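Local structure of transcriptional regulator, LysR family (Vibrio cholerae, 3SZP) at residues N111-M114 against D119-I122; N269-Q274 against F281-I286. The protein probably binds specific DNA sequences as a LysR-family transcription factor, activating virulence genes in Vibrio cholerae. One frame throughout, in Å; residues are numbered along the deposited sequence.

Contact 1: N111-M114 against D119-I122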
loop_
_atom_site.group_PDB
_atom_site.type_symbol
_atom_site.label_atom_id
_atom_site.label_comp_id
_atom_site.label_asym_id
_atom_site.label_seq_id
_atom_site.Cartn_x
_atom_site.Cartn_y
_atom_site.Cartn_z
ATOM N N ASN A 111 26.122 11.249 -32.738
ATOM C CA ASN A 111 25.748 12.422 -33.516
ATOM C C ASN A 111 26.312 12.353 -34.942
ATOM O O ASN A 111 25.599 12.600 -35.917
ATOM C CB ASN A 111 26.170 13.709 -32.800
ATOM C CG ASN A 111 25.297 13.999 -31.588
ATOM O OD1 ASN A 111 24.177 13.528 -31.524
ATOM N ND2 ASN A 111 25.808 14.769 -30.630
ATOM N N ALA A 112 27.584 11.985 -35.043
ATOM C CA ALA A 112 28.265 11.936 -36.332
ATOM C C ALA A 112 27.571 10.899 -37.174
ATOM O O ALA A 112 27.473 11.042 -38.379
ATOM C CB ALA A 112 29.726 11.563 -36.150
ATOM N N PHE A 113 27.077 9.846 -36.532
ATOM C CA PHE A 113 26.411 8.794 -37.291
ATOM C C PHE A 113 25.086 9.294 -37.844
ATOM O O PHE A 113 24.784 9.098 -39.009
ATOM C CB PHE A 113 26.184 7.538 -36.455
ATOM C CG PHE A 113 25.332 6.518 -37.142
ATOM C CD1 PHE A 113 25.895 5.613 -38.033
ATOM C CD2 PHE A 113 23.962 6.489 -36.940
ATOM C CE1 PHE A 113 25.111 4.668 -38.679
ATOM C CE2 PHE A 113 23.168 5.550 -37.592
ATOM C CZ PHE A 113 23.745 4.635 -38.456
ATOM N N MET A 114 24.295 9.936 -37.001
ATOM C CA MET A 114 23.012 10.473 -37.448
ATOM C C MET A 114 23.205 11.511 -38.538
ATOM O O MET A 114 22.423 11.562 -39.491
ATOM C CB MET A 114 22.216 11.058 -36.280
ATOM C CG MET A 114 21.564 9.969 -35.433
ATOM S SD MET A 114 20.674 10.601 -34.005
ATOM C CE MET A 114 22.027 11.105 -32.944
ATOM N N ASP A 119 18.329 9.200 -42.607
ATOM C CA ASP A 119 17.098 8.395 -42.657
ATOM C C ASP A 119 17.144 7.231 -41.670
ATOM O O ASP A 119 16.215 6.437 -41.589
ATOM C CB ASP A 119 16.857 7.817 -44.053
ATOM C CG ASP A 119 16.728 8.875 -45.116
ATOM O OD1 ASP A 119 16.195 9.962 -44.818
ATOM O OD2 ASP A 119 17.146 8.605 -46.266
ATOM N N ILE A 120 18.250 7.106 -40.957
ATOM C CA ILE A 120 18.336 6.126 -39.884
ATOM C C ILE A 120 18.051 6.807 -38.545
ATOM O O ILE A 120 18.726 7.771 -38.176
ATOM C CB ILE A 120 19.718 5.458 -39.832
ATOM C CG1 ILE A 120 19.902 4.538 -41.037
ATOM C CG2 ILE A 120 19.880 4.695 -38.523
ATOM C CD1 ILE A 120 21.240 3.877 -41.082
ATOM N N HIS A 121 17.048 6.318 -37.828
ATOM C CA HIS A 121 16.666 6.945 -36.568
ATOM C C HIS A 121 17.110 6.155 -35.343
ATOM O O HIS A 121 17.045 4.925 -35.312
ATOM C CB HIS A 121 15.171 7.229 -36.534
ATOM C CG HIS A 121 14.712 8.145 -37.628
ATOM N ND1 HIS A 121 15.592 8.849 -38.428
ATOM C CD2 HIS A 121 13.469 8.457 -38.071
ATOM C CE1 HIS A 121 14.913 9.568 -39.304
ATOM N NE2 HIS A 121 13.622 9.345 -39.110
ATOM N N ILE A 122 17.578 6.874 -34.335
ATOM C CA ILE A 122 18.099 6.224 -33.139
ATOM C C ILE A 122 17.170 6.369 -31.952
ATOM O O ILE A 122 16.770 7.477 -31.589
ATOM C CB ILE A 122 19.483 6.753 -32.741
ATOM C CG1 ILE A 122 20.509 6.402 -33.816
ATOM C CG2 ILE A 122 19.901 6.164 -31.389
ATOM C CD1 ILE A 122 21.958 6.735 -33.417
#
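F113 swings its ring off the helix with CG anti to the backbone N (chi1 172°), and this lays the ring's edge against I120 of the neighbouring strand. I120 has CG2 anti to its own N (chi1 -70°), which puts that methyl at the edge, nearly in the ring plane: F113 CE2 to I120 CG2 is 3.5 Å. The other branch reaches the end of the ring, with I120 CD1 3.7 Å from F113 CZ. I122 approaches the ring obliquely, its CD1 4.1 Å from F113 CD2, and the same methyl lies 3.8 Å from CG of M114, whose chain runs at about a right angle to that of I122. One methyl therefore touches both an aromatic ring and the neighbouring thioether chain. No hydrogen bond crosses this buried, wholly apolar contact. Beyond it, I93 of strand 91-98 touches both isoleucines, while F215 of the second subunit packs on M114 and I122, and R214 of that subunit donates a hydrogen bond to M114 O. Helix 102-116 packing on strand 120-127, parallel to strand 91-98, is the second half of a beta-alpha-beta crossover in the LysR substrate-binding domain.

Contact 2: N269-Q274 against F281-I286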
loop_
_atom_site.group_PDB
_atom_site.type_symbol
_atom_site.label_atom_id
_atom_site.label_comp_id
_atom_site.label_asym_id
_atom_site.label_seq_id
_atom_site.Cartn_x
_atom_site.Cartn_y
_atom_site.Cartn_z
ATOM N N ASN A 269 24.269 -8.815 -32.339
ATOM C CA ASN A 269 24.095 -10.087 -33.020
ATOM C C ASN A 269 24.929 -10.129 -34.300
ATOM O O ASN A 269 25.077 -9.113 -34.984
ATOM C CB ASN A 269 22.621 -10.309 -33.334
ATOM C CG ASN A 269 21.813 -10.684 -32.103
ATOM O OD1 ASN A 269 21.545 -11.864 -31.869
ATOM N ND2 ASN A 269 21.422 -9.680 -31.307
ATOM N N HIS A 270 25.478 -11.298 -34.617
ATOM C CA HIS A 270 26.365 -11.440 -35.770
ATOM C C HIS A 270 25.820 -10.699 -36.981
ATOM O O HIS A 270 24.614 -10.671 -37.208
ATOM C CB HIS A 270 26.592 -12.910 -36.125
ATOM C CG HIS A 270 27.572 -13.109 -37.240
ATOM N ND1 HIS A 270 28.870 -12.646 -37.182
ATOM C CD2 HIS A 270 27.440 -13.699 -38.451
ATOM C CE1 HIS A 270 29.497 -12.954 -38.303
ATOM N NE2 HIS A 270 28.652 -13.594 -39.090
ATOM N N LYS A 271 26.709 -10.101 -37.762
ATOM C CA LYS A 271 26.273 -9.258 -38.870
ATOM C C LYS A 271 25.553 -10.006 -39.998
ATOM O O LYS A 271 24.878 -9.381 -40.816
ATOM C CB LYS A 271 27.430 -8.406 -39.412
ATOM C CG LYS A 271 27.738 -7.176 -38.540
ATOM C CD LYS A 271 28.534 -6.111 -39.296
ATOM C CE LYS A 271 29.991 -6.507 -39.474
ATOM N NZ LYS A 271 30.741 -5.495 -40.264
ATOM N N ASP A 272 25.679 -11.331 -40.035
ATOM C CA ASP A 272 24.983 -12.120 -41.054
ATOM C C ASP A 272 23.466 -12.088 -40.880
ATOM O O ASP A 272 22.716 -12.366 -41.819
ATOM C CB ASP A 272 25.470 -13.576 -41.069
ATOM C CG ASP A 272 26.854 -13.726 -41.675
ATOM O OD1 ASP A 272 27.347 -12.756 -42.297
ATOM O OD2 ASP A 272 27.445 -14.820 -41.537
ATOM N N HIS A 273 23.020 -11.752 -39.674
ATOM C CA HIS A 273 21.598 -11.738 -39.350
ATOM C C HIS A 273 21.155 -10.309 -39.127
ATOM O O HIS A 273 20.154 -10.045 -38.463
ATOM C CB HIS A 273 21.353 -12.556 -38.088
ATOM C CG HIS A 273 22.255 -13.743 -37.969
ATOM N ND1 HIS A 273 23.449 -13.704 -37.281
ATOM C CD2 HIS A 273 22.152 -14.995 -38.475
ATOM C CE1 HIS A 273 24.036 -14.886 -37.356
ATOM N NE2 HIS A 273 23.269 -15.687 -38.075
ATOM N N GLN A 274 21.908 -9.385 -39.705
ATOM C CA GLN A 274 21.782 -7.981 -39.362
ATOM C C GLN A 274 21.360 -7.186 -40.593
ATOM O O GLN A 274 21.953 -7.328 -41.671
ATOM C CB GLN A 274 23.122 -7.486 -38.814
ATOM C CG GLN A 274 23.033 -6.400 -37.765
ATOM C CD GLN A 274 22.326 -6.841 -36.494
ATOM O OE1 GLN A 274 21.103 -6.767 -36.397
ATOM N NE2 GLN A 274 23.099 -7.270 -35.502
ATOM N N PHE A 281 25.787 1.063 -38.880
ATOM C CA PHE A 281 26.080 1.581 -37.558
ATOM C C PHE A 281 27.289 0.874 -36.953
ATOM O O PHE A 281 28.253 1.505 -36.529
ATOM C CB PHE A 281 24.865 1.449 -36.635
ATOM C CG PHE A 281 25.102 1.997 -35.259
ATOM C CD1 PHE A 281 25.060 3.367 -35.027
ATOM C CD2 PHE A 281 25.392 1.146 -34.199
ATOM C CE1 PHE A 281 25.292 3.878 -33.747
ATOM C CE2 PHE A 281 25.618 1.650 -32.916
ATOM C CZ PHE A 281 25.569 3.011 -32.697
ATOM N N ILE A 282 27.233 -0.444 -36.915
ATOM C CA ILE A 282 28.327 -1.230 -36.367
ATOM C C ILE A 282 29.670 -0.868 -37.019
ATOM O O ILE A 282 30.660 -0.622 -36.318
ATOM C CB ILE A 282 28.045 -2.730 -36.537
ATOM C CG1 ILE A 282 26.858 -3.146 -35.666
ATOM C CG2 ILE A 282 29.285 -3.563 -36.197
ATOM C CD1 ILE A 282 26.415 -4.588 -35.913
ATOM N N ASP A 283 29.704 -0.834 -38.351
ATOM C CA ASP A 283 30.920 -0.474 -39.078
ATOM C C ASP A 283 31.345 0.959 -38.772
ATOM O O ASP A 283 32.534 1.281 -38.751
ATOM C CB ASP A 283 30.718 -0.620 -40.587
ATOM C CG ASP A 283 30.798 -2.068 -41.054
ATOM O OD1 ASP A 283 31.171 -2.942 -40.237
ATOM O OD2 ASP A 283 30.513 -2.326 -42.253
ATOM N N PHE A 284 30.370 1.828 -38.554
ATOM C CA PHE A 284 30.678 3.207 -38.236
ATOM C C PHE A 284 31.403 3.296 -36.890
ATOM O O PHE A 284 32.451 3.931 -36.781
ATOM C CB PHE A 284 29.412 4.048 -38.208
ATOM C CG PHE A 284 29.670 5.531 -38.120
ATOM C CD1 PHE A 284 29.927 6.271 -39.267
ATOM C CD2 PHE A 284 29.652 6.184 -36.899
ATOM C CE1 PHE A 284 30.152 7.640 -39.194
ATOM C CE2 PHE A 284 29.881 7.549 -36.824
ATOM C CZ PHE A 284 30.139 8.273 -37.977
ATOM N N VAL A 285 30.849 2.654 -35.870
ATOM C CA VAL A 285 31.495 2.641 -34.561
ATOM C C VAL A 285 32.926 2.112 -34.670
ATOM O O VAL A 285 33.878 2.759 -34.227
ATOM C CB VAL A 285 30.716 1.786 -33.553
ATOM C CG1 VAL A 285 31.507 1.641 -32.273
ATOM C CG2 VAL A 285 29.341 2.404 -33.290
ATOM N N ILE A 286 33.071 0.948 -35.287
ATOM C CA ILE A 286 34.374 0.323 -35.443
ATOM C C ILE A 286 35.412 1.265 -36.047
ATOM O O ILE A 286 36.583 1.249 -35.646
ATOM C CB ILE A 286 34.272 -0.924 -36.317
ATOM C CG1 ILE A 286 33.631 -2.058 -35.521
ATOM C CG2 ILE A 286 35.646 -1.317 -36.853
ATOM C CD1 ILE A 286 33.435 -3.319 -36.317
#
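K271 and I282 lie alongside each other, pointing opposite ways, the lysine chain running out from the loop along the isoleucine that projects from the helix. K271 CG rests 3.9 Å from I282 CD1, and one step further out K271 CD lies 4.1 Å from I282 CG2, so the aliphatic half of the lysine covers both ends of the isoleucine. A bend at chi3 (-75°) then carries NZ over to the next helix residue, D283, and K271 crosses it obliquely to close a salt bridge. NZ donates to D283 OD1 at 2.6 Å, meeting that oxygen on its syn side and 18° out of the carboxylate plane; OD2 stays further off, 3.7 Å from K271 NZ, so the ammonium favours one oxygen. The contact lies in the connection, with a 3-10 turn at 271-272, that leads from the last strand, 262-268, into the last helix, 276-287, of the LysR substrate-binding domain. I282 also touches Y268, the final residue of that strand. Q274 comes at the isoleucine from the loop's far end, its CG 4.3 Å from I282 CD1, while its amide NE2 makes a weak hydrogen bond back to N269 O. Within the turn, the backbone N of H273 donates to H270 O at 3.1 Å; the H273 ring is poorly ordered, and a second bond from its ND1 to the same oxygen is tentative.

How the contacts relate
Contact 1 comes first along the chain and contact 2 near its end; their centres lie about 15 Å apart, and both belong to the LysR substrate-binding domain. They meet through helix 102-116 and helix 276-287: F113 of contact 1 packs edge-to-face with the rings of both F281 and F284 on the helix of contact 2, and its CE1 comes within 3.4 Å of F281 CA. Contact 1 also borders the second subunit, whereas no other chain of the assembly touches contact 2. Through these three rings the crossover helix is joined to the last helix, which ties the loop-helix packing of contact 2 to the element that lies at the subunit interface.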